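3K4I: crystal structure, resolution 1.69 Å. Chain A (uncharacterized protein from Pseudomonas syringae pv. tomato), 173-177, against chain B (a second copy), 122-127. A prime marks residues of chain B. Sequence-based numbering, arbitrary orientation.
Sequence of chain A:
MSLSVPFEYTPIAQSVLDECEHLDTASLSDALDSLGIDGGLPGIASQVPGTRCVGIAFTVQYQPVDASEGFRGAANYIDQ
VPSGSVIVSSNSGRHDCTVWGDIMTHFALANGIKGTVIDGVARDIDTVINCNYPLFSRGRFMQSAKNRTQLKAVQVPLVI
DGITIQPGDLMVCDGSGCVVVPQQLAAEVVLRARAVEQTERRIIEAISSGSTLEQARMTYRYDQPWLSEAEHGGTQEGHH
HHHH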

# COMPACT_ATOMS: atom_id res chain seq x y z
N CYS A 173 -17.32 5.05 -1.44
CA CYS A 173 -15.92 4.68 -1.44
C CYS A 173 -15.68 3.39 -2.23
O CYS A 173 -16.51 2.49 -2.20
N ASP A 174 -14.55 3.34 -2.93
CA ASP A 174 -14.14 2.15 -3.68
C ASP A 174 -12.63 2.09 -3.81
O ASP A 174 -11.92 2.77 -3.05
N GLY A 175 -12.11 1.34 -4.78
CA GLY A 175 -10.67 1.18 -4.91
C GLY A 175 -9.92 2.48 -5.17
O GLY A 175 -8.71 2.60 -4.89
N SER A 176 -10.64 3.45 -5.71
CA SER A 176 -10.06 4.75 -6.06
C SER A 176 -10.10 5.73 -4.88
O SER A 176 -9.52 6.84 -4.96
N GLY A 177 -10.76 5.33 -3.81
CA GLY A 177 -10.82 6.17 -2.61
C GLY A 177 -12.24 6.57 -2.21
O GLY A 177 -13.20 5.88 -2.54
N ALA B 122 -3.81 8.06 -10.48
CA ALA B 122 -4.78 7.52 -11.43
C ALA B 122 -6.11 7.19 -10.76
O ALA B 122 -6.18 6.98 -9.54
N ARG B 123 -7.17 7.12 -11.57
CA ARG B 123 -8.48 6.73 -11.11
C ARG B 123 -8.97 5.43 -11.75
O ARG B 123 -8.23 4.80 -12.52
N ASP B 124 -10.19 5.03 -11.39
CA ASP B 124 -10.82 3.79 -11.85
C ASP B 124 -9.92 2.59 -11.61
O ASP B 124 -9.73 1.72 -12.47
N ILE B 125 -9.37 2.56 -10.41
CA ILE B 125 -8.42 1.54 -9.98
C ILE B 125 -9.06 0.15 -10.08
O ILE B 125 -8.39 -0.80 -10.48
N ASP B 126 -10.34 0.05 -9.72
CA ASP B 126 -11.05 -1.23 -9.82
C ASP B 126 -11.07 -1.79 -11.26
O ASP B 126 -10.92 -3.01 -11.46
N THR B 127 -11.23 -0.90 -12.24
CA THR B 127 -11.25 -1.29 -13.66
C THR B 127 -9.85 -1.75 -14.08
O THR B 127 -9.68 -2.81 -14.70

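The contact sets a tight type I turn of chain A, Asp174 to Gly177, against the first turn of a helix in chain B. Two side chains of the helix, Ile125′ and Asp126′, point toward the turn, both with chi1 in the m well.

A direct hydrogen bond between the stretches runs from backbone to carboxylate: Gly175 N donates to Asp126′ OD2 at 2.9 Å. Glycine suits this position because a CB here would point at the helix and lie only 2.4 Å from Asp126′ OD1, a clash. Asp126′ OD2 also comes within 3.4 Å of Asp174 CB.

Asp174, rotamer p, points sideways and serves its own turn. Its OD1 accepts a hydrogen bond from Ser176 N at 3.0 Å, while the backbone pairs Asp174 N to Gly177 O and Gly177 N to Asp174 O, each 2.9 Å, close the loop. Asp174 OD2 lies 4.1 Å from Asp126′ OD2, a proximity of like charges; both Asp174 oxygens also have hydrogen-bonding partners elsewhere in the structure. Gly177 adopts backbone angles that would jam a CB against the preceding carbonyl, so glycine fits there for reasons internal to the turn.

Ser176, rotamer m, is small enough to bring its hydroxyl to the start of the helix, where OG lies 3.1 Å from both Asp124′ N and Ile125′ N. Two waters extend its reach. Water 1 hydrogen-bonds to Ser176 OG (2.8 Å), accepts from Asp126′ N (3.0 Å) and donates to Asp126′ OD2 (2.7 Å). Water 2 joins Ser176 OG (3.1 Å) to Asp124′ OD1 (2.9 Å), reaching an aspartate whose CB points away.

Ile125′, m at both chi angles, makes van der Waals contact with the turn: its CB lies 3.8 Å from Gly175 O and its CG1 3.6 Å from Ser176 OG. Arg123′ leads its guanidinium away from the turn.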

# COMPACT_ATOMS: atom_id res chain seq x y z
CB CYS A 173 -15.42 4.48 -0.01
SG CYS A 173 -16.01 5.71 1.20
CB ASP A 174 -14.85 2.07 -5.05
CG ASP A 174 -14.56 3.23 -5.99
OD1 ASP A 174 -13.56 3.98 -5.80
OD2 ASP A 174 -15.34 3.37 -6.96
CB SER A 176 -10.80 5.34 -7.25
OG SER A 176 -10.65 4.50 -8.39
CB ALA B 122 -4.22 6.24 -12.06
CB ARG B 123 -9.52 7.85 -11.28
CG ARG B 123 -9.88 8.24 -12.71
CD ARG B 123 -10.87 9.41 -12.61
NE ARG B 123 -11.60 9.71 -13.83
CZ ARG B 123 -12.58 10.63 -13.91
NH1 ARG B 123 -12.96 11.33 -12.84
NH2 ARG B 123 -13.21 10.82 -15.06
CB ASP B 124 -11.27 3.89 -13.31
CG ASP B 124 -12.34 4.96 -13.49
OD1 ASP B 124 -13.26 4.98 -12.65
OD2 ASP B 124 -12.26 5.75 -14.46
CB ILE B 125 -7.99 1.82 -8.54
CG1 ILE B 125 -7.31 3.20 -8.43
CG2 ILE B 125 -7.14 0.66 -7.96
CD1 ILE B 125 -6.22 3.49 -9.48
CB ASP B 126 -12.44 -1.12 -9.18
CG ASP B 126 -12.36 -0.90 -7.66
OD1 ASP B 126 -11.55 -1.60 -7.01
OD2 ASP B 126 -13.08 -0.04 -7.12
CB THR B 127 -11.76 -0.14 -14.54
OG1 THR B 127 -13.11 0.17 -14.16
CG2 THR B 127 -11.72 -0.49 -16.02
O HOH W 1 -12.13 2.09 -8.50
O HOH W 2 -13.07 5.81 -9.85